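Local coordinates for protein Phthiocerol/phthiodiolone dimycocerosyl transferase (Mycobacterium tuberculosis, PDB 1Q9J) that probably catalyses the final step of phthiocerol dimycocerosate synthesis, transferring mycocerosic acyl chains from their synthase onto the two hydroxyls of the phthiocerol-type lipid alcohol, at residues 366-380 with 391-403. Numbering follows the deposited sequence.
Sequences GQFYCSISVPLDLYS and EHHGHIAEPGKSL
Y379 and H392, a non-hydrogen-bonded pair of an antiparallel hairpin, illustrate how a cross-strand pair can stack its rings on one face of a sheet. The two lie face to face, centroids 4.0 Å apart and planes inclined by 27°; CZ of Y379 sits over the rim of the imidazole, and I396 CD1 lies over the rim of the opposite face. S402 OG donates a hydrogen bond of 3.0 Å to Y379 OH, which also bonds E249, while L403 CD1 meets the ring edge at CD2. The hairpin is pinned to the helix that carries S402 and L403.

Backbone bonding centres on L378 and H393. H393 N reaches L378 O at 2.8 Å, almost straight, and L378 N returns a bond to H393 O. The same L378 oxygen takes a second, more bent bond from H392 ND1 (3.3 Å), arriving well above the carbonyl plane. A chi1 of -157°, with CG opposite the backbone N, turns the H392 ring across to both this carbonyl and Y379.

On the other face, the H393 ring runs beside L378, their CD2 atoms 4.0 Å apart, and lies obliquely to F368, whose CE1 is over its face. G366 O approaches the imidazole edge at CE1 (3.6 Å). E391, weakly bonded to H393 NE2 through OE2, forms a salt bridge with R215 through OE1.

F368 ends a strand of the other sheet, close to H124, the probable catalytic base; the contact joins a β-hairpin to the crossover between the two related domains of the CoA-dependent acyltransferase fold.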
loop_
_atom_site.group_PDB
_atom_site.type_symbol
_atom_site.label_atom_id
_atom_site.label_comp_id
_atom_site.label_asym_id
_atom_site.label_seq_id
_atom_site.Cartn_x
_atom_site.Cartn_y
_atom_site.Cartn_z
ATOM N N GLY A 366 -4.588 7.363 3.446
ATOM C CA GLY A 366 -4.832 6.063 2.863
ATOM C C GLY A 366 -5.376 5.144 3.928
ATOM O O GLY A 366 -4.984 5.218 5.095
ATOM N N GLN A 367 -6.293 4.274 3.539
ATOM C CA GLN A 367 -6.868 3.358 4.504
ATOM C C GLN A 367 -7.350 2.106 3.804
ATOM O O GLN A 367 -7.644 2.124 2.614
ATOM C CB GLN A 367 -8.035 4.028 5.227
ATOM C CG GLN A 367 -8.714 3.159 6.269
ATOM C CD GLN A 367 -9.808 3.905 7.024
ATOM O OE1 GLN A 367 -10.315 3.421 8.038
ATOM N NE2 GLN A 367 -10.177 5.089 6.527
ATOM N N PHE A 368 -7.419 1.020 4.557
ATOM C CA PHE A 368 -7.876 -0.247 4.021
ATOM C C PHE A 368 -9.304 -0.519 4.480
ATOM O O PHE A 368 -9.794 0.101 5.429
ATOM C CB PHE A 368 -6.975 -1.381 4.503
ATOM C CG PHE A 368 -5.538 -1.238 4.083
ATOM C CD1 PHE A 368 -4.520 -1.295 5.028
ATOM C CD2 PHE A 368 -5.198 -1.054 2.744
ATOM C CE1 PHE A 368 -3.191 -1.170 4.649
ATOM C CE2 PHE A 368 -3.867 -0.929 2.358
ATOM C CZ PHE A 368 -2.863 -0.988 3.314
ATOM N N TYR A 369 -9.970 -1.447 3.801
ATOM C CA TYR A 369 -11.327 -1.835 4.163
ATOM C C TYR A 369 -11.503 -3.332 4.062
ATOM O O TYR A 369 -12.503 -3.786 3.536
ATOM C CB TYR A 369 -12.360 -1.174 3.258
ATOM C CG TYR A 369 -12.646 0.263 3.602
ATOM C CD1 TYR A 369 -11.718 1.267 3.319
ATOM C CD2 TYR A 369 -13.859 0.630 4.195
ATOM C CE1 TYR A 369 -11.994 2.603 3.614
ATOM C CE2 TYR A 369 -14.142 1.961 4.493
ATOM C CZ TYR A 369 -13.206 2.939 4.198
ATOM O OH TYR A 369 -13.471 4.256 4.469
ATOM N N CYS A 370 -10.536 -4.104 4.542
ATOM C CA CYS A 370 -10.693 -5.544 4.485
ATOM C C CYS A 370 -11.876 -5.961 5.367
ATOM O O CYS A 370 -12.369 -5.171 6.182
ATOM C CB CYS A 370 -9.407 -6.229 4.931
ATOM S SG CYS A 370 -8.678 -5.544 6.413
ATOM N N SER A 371 -12.347 -7.193 5.196
ATOM C CA SER A 371 -13.477 -7.661 5.987
ATOM C C SER A 371 -13.079 -7.852 7.452
ATOM O O SER A 371 -11.954 -8.245 7.747
ATOM C CB SER A 371 -14.042 -8.970 5.402
ATOM O OG SER A 371 -13.103 -10.029 5.472
ATOM N N ILE A 372 -14.007 -7.551 8.361
ATOM C CA ILE A 372 -13.792 -7.676 9.808
ATOM C C ILE A 372 -12.972 -8.922 10.140
ATOM O O ILE A 372 -12.968 -9.891 9.383
ATOM C CB ILE A 372 -15.167 -7.742 10.575
ATOM C CG1 ILE A 372 -15.745 -6.333 10.757
ATOM C CG2 ILE A 372 -15.006 -8.422 11.932
ATOM C CD1 ILE A 372 -14.996 -5.463 11.768
ATOM N N SER A 373 -12.271 -8.878 11.266
ATOM C CA SER A 373 -11.464 -9.998 11.726
ATOM C C SER A 373 -10.163 -10.178 10.961
ATOM O O SER A 373 -9.539 -11.239 11.041
ATOM C CB SER A 373 -12.265 -11.303 11.677
ATOM O OG SER A 373 -12.259 -11.858 10.385
ATOM N N VAL A 374 -9.749 -9.152 10.222
ATOM C CA VAL A 374 -8.494 -9.228 9.480
ATOM C C VAL A 374 -7.359 -8.868 10.425
ATOM O O VAL A 374 -7.279 -7.740 10.919
ATOM C CB VAL A 374 -8.460 -8.251 8.275
ATOM C CG1 VAL A 374 -7.060 -8.214 7.677
ATOM C CG2 VAL A 374 -9.426 -8.707 7.211
ATOM N N PRO A 375 -6.475 -9.833 10.705
ATOM C CA PRO A 375 -5.338 -9.610 11.598
ATOM C C PRO A 375 -4.310 -8.739 10.894
ATOM O O PRO A 375 -3.206 -9.182 10.586
ATOM C CB PRO A 375 -4.821 -11.021 11.848
ATOM C CG PRO A 375 -5.096 -11.698 10.537
ATOM C CD PRO A 375 -6.494 -11.224 10.219
ATOM N N LEU A 376 -4.680 -7.497 10.637
ATOM C CA LEU A 376 -3.778 -6.608 9.952
ATOM C C LEU A 376 -3.026 -5.695 10.893
ATOM O O LEU A 376 -3.513 -4.627 11.263
ATOM C CB LEU A 376 -4.538 -5.766 8.927
ATOM C CG LEU A 376 -3.676 -4.801 8.105
ATOM C CD1 LEU A 376 -2.740 -5.610 7.232
ATOM C CD2 LEU A 376 -4.549 -3.900 7.264
ATOM N N ASP A 377 -1.841 -6.116 11.307
ATOM C CA ASP A 377 -1.047 -5.262 12.174
ATOM C C ASP A 377 0.022 -4.676 11.255
ATOM O O ASP A 377 0.990 -5.352 10.922
ATOM C CB ASP A 377 -0.394 -6.076 13.288
ATOM C CG ASP A 377 -0.272 -5.292 14.564
ATOM O OD1 ASP A 377 0.068 -4.084 14.471
ATOM O OD2 ASP A 377 -0.518 -5.880 15.649
ATOM N N LEU A 378 -0.143 -3.425 10.843
ATOM C CA LEU A 378 0.826 -2.843 9.929
ATOM C C LEU A 378 1.236 -1.393 10.184
ATOM O O LEU A 378 0.409 -0.567 10.558
ATOM C CB LEU A 378 0.299 -2.980 8.495
ATOM C CG LEU A 378 1.079 -2.277 7.372
ATOM C CD1 LEU A 378 1.902 -3.275 6.577
ATOM C CD2 LEU A 378 0.102 -1.571 6.474
ATOM N N TYR A 379 2.522 -1.092 9.980
ATOM C CA TYR A 379 3.049 0.267 10.149
ATOM C C TYR A 379 3.267 0.841 8.741
ATOM O O TYR A 379 3.339 0.098 7.765
ATOM C CB TYR A 379 4.389 0.260 10.902
ATOM C CG TYR A 379 4.299 0.021 12.397
ATOM C CD1 TYR A 379 4.425 -1.262 12.928
ATOM C CD2 TYR A 379 4.088 1.085 13.281
ATOM C CE1 TYR A 379 4.347 -1.481 14.298
ATOM C CE2 TYR A 379 4.006 0.878 14.653
ATOM C CZ TYR A 379 4.140 -0.410 15.157
ATOM O OH TYR A 379 4.076 -0.628 16.518
ATOM N N SER A 380 3.386 2.155 8.635
ATOM C CA SER A 380 3.573 2.773 7.338
ATOM C C SER A 380 4.066 4.205 7.491
ATOM O O SER A 380 3.811 4.834 8.507
ATOM C CB SER A 380 2.247 2.739 6.580
ATOM O OG SER A 380 1.990 3.977 5.908
ATOM N N GLU A 391 2.193 5.891 10.632
ATOM C CA GLU A 391 0.862 5.306 10.685
ATOM C C GLU A 391 0.857 3.874 11.191
ATOM O O GLU A 391 1.806 3.117 10.988
ATOM C CB GLU A 391 0.202 5.333 9.310
ATOM C CG GLU A 391 -0.186 6.705 8.833
ATOM C CD GLU A 391 -1.104 6.646 7.632
ATOM O OE1 GLU A 391 -1.452 7.711 7.082
ATOM O OE2 GLU A 391 -1.474 5.524 7.232
ATOM N N HIS A 392 -0.229 3.512 11.854
ATOM C CA HIS A 392 -0.393 2.172 12.373
ATOM C C HIS A 392 -1.828 1.822 11.956
ATOM O O HIS A 392 -2.778 2.559 12.251
ATOM C CB HIS A 392 -0.230 2.180 13.888
ATOM C CG HIS A 392 0.163 0.853 14.464
ATOM N ND1 HIS A 392 -0.037 -0.340 13.802
ATOM C CD2 HIS A 392 0.673 0.530 15.675
ATOM C CE1 HIS A 392 0.327 -1.343 14.586
ATOM N NE2 HIS A 392 0.759 -0.843 15.728
ATOM N N HIS A 393 -1.942 0.714 11.230
ATOM C CA HIS A 393 -3.192 0.215 10.694
ATOM C C HIS A 393 -3.576 -1.052 11.401
ATOM O O HIS A 393 -2.706 -1.790 11.852
ATOM C CB HIS A 393 -3.039 -0.117 9.216
ATOM C CG HIS A 393 -2.732 1.065 8.360
ATOM N ND1 HIS A 393 -3.695 1.714 7.619
ATOM C CD2 HIS A 393 -1.570 1.715 8.121
ATOM C CE1 HIS A 393 -3.138 2.712 6.957
ATOM N NE2 HIS A 393 -1.848 2.734 7.245
ATOM N N GLY A 394 -4.877 -1.318 11.490
ATOM C CA GLY A 394 -5.322 -2.541 12.132
ATOM C C GLY A 394 -6.006 -2.402 13.469
ATOM O O GLY A 394 -5.807 -1.428 14.196
ATOM N N HIS A 395 -6.818 -3.405 13.782
ATOM C CA HIS A 395 -7.563 -3.454 15.039
ATOM C C HIS A 395 -6.613 -3.815 16.180
ATOM O O HIS A 395 -6.345 -4.991 16.430
ATOM C CB HIS A 395 -8.667 -4.511 14.954
ATOM C CG HIS A 395 -9.647 -4.282 13.844
ATOM N ND1 HIS A 395 -10.518 -3.214 13.824
ATOM C CD2 HIS A 395 -9.901 -4.994 12.721
ATOM C CE1 HIS A 395 -11.270 -3.281 12.738
ATOM N NE2 HIS A 395 -10.916 -4.352 12.051
ATOM N N ILE A 396 -6.106 -2.804 16.873
ATOM C CA ILE A 396 -5.194 -3.047 17.974
ATOM C C ILE A 396 -5.483 -2.128 19.156
ATOM O O ILE A 396 -5.993 -1.013 18.983
ATOM C CB ILE A 396 -3.719 -2.852 17.541
ATOM C CG1 ILE A 396 -3.510 -1.425 17.025
ATOM C CG2 ILE A 396 -3.356 -3.867 16.468
ATOM C CD1 ILE A 396 -2.084 -0.965 17.070
ATOM N N ALA A 397 -5.155 -2.605 20.357
ATOM C CA ALA A 397 -5.364 -1.833 21.579
ATOM C C ALA A 397 -4.254 -0.805 21.725
ATOM O O ALA A 397 -3.089 -1.107 21.477
ATOM C CB ALA A 397 -5.381 -2.757 22.780
ATOM N N GLU A 398 -4.622 0.408 22.127
ATOM C CA GLU A 398 -3.657 1.496 22.295
ATOM C C GLU A 398 -2.955 1.762 20.956
ATOM O O GLU A 398 -1.725 1.738 20.873
ATOM C CB GLU A 398 -2.611 1.123 23.359
ATOM C CG GLU A 398 -3.172 0.714 24.729
ATOM C CD GLU A 398 -3.899 1.847 25.444
ATOM O OE1 GLU A 398 -3.297 2.928 25.643
ATOM O OE2 GLU A 398 -5.076 1.646 25.822
ATOM N N PRO A 399 -3.735 2.023 19.891
ATOM C CA PRO A 399 -3.208 2.289 18.546
ATOM C C PRO A 399 -2.086 3.324 18.477
ATOM O O PRO A 399 -1.061 3.098 17.828
ATOM C CB PRO A 399 -4.451 2.730 17.777
ATOM C CG PRO A 399 -5.539 1.938 18.429
ATOM C CD PRO A 399 -5.206 2.114 19.894
ATOM N N GLY A 400 -2.291 4.456 19.141
ATOM C CA GLY A 400 -1.297 5.513 19.141
ATOM C C GLY A 400 -0.223 5.338 20.197
ATOM O O GLY A 400 0.569 6.253 20.444
ATOM N N LYS A 401 -0.192 4.164 20.823
ATOM C CA LYS A 401 0.797 3.872 21.859
ATOM C C LYS A 401 2.194 3.806 21.252
ATOM O O LYS A 401 3.032 4.677 21.487
ATOM C CB LYS A 401 0.468 2.542 22.548
ATOM C CG LYS A 401 1.362 2.219 23.736
ATOM C CD LYS A 401 0.878 0.975 24.455
ATOM C CE LYS A 401 1.756 0.629 25.646
ATOM N NZ LYS A 401 1.268 -0.610 26.323
ATOM N N SER A 402 2.429 2.761 20.470
ATOM C CA SER A 402 3.703 2.551 19.802
ATOM C C SER A 402 4.049 3.698 18.857
ATOM O O SER A 402 5.203 4.103 18.759
ATOM C CB SER A 402 3.639 1.251 19.014
ATOM O OG SER A 402 2.440 1.220 18.254
ATOM N N LEU A 403 3.040 4.214 18.163
ATOM C CA LEU A 403 3.242 5.305 17.213
ATOM C C LEU A 403 3.810 6.540 17.884
ATOM O O LEU A 403 4.550 7.307 17.271
ATOM C CB LEU A 403 1.924 5.678 16.536
ATOM C CG LEU A 403 2.019 5.957 15.044
ATOM C CD1 LEU A 403 2.141 4.630 14.322
ATOM C CD2 LEU A 403 0.797 6.711 14.562
#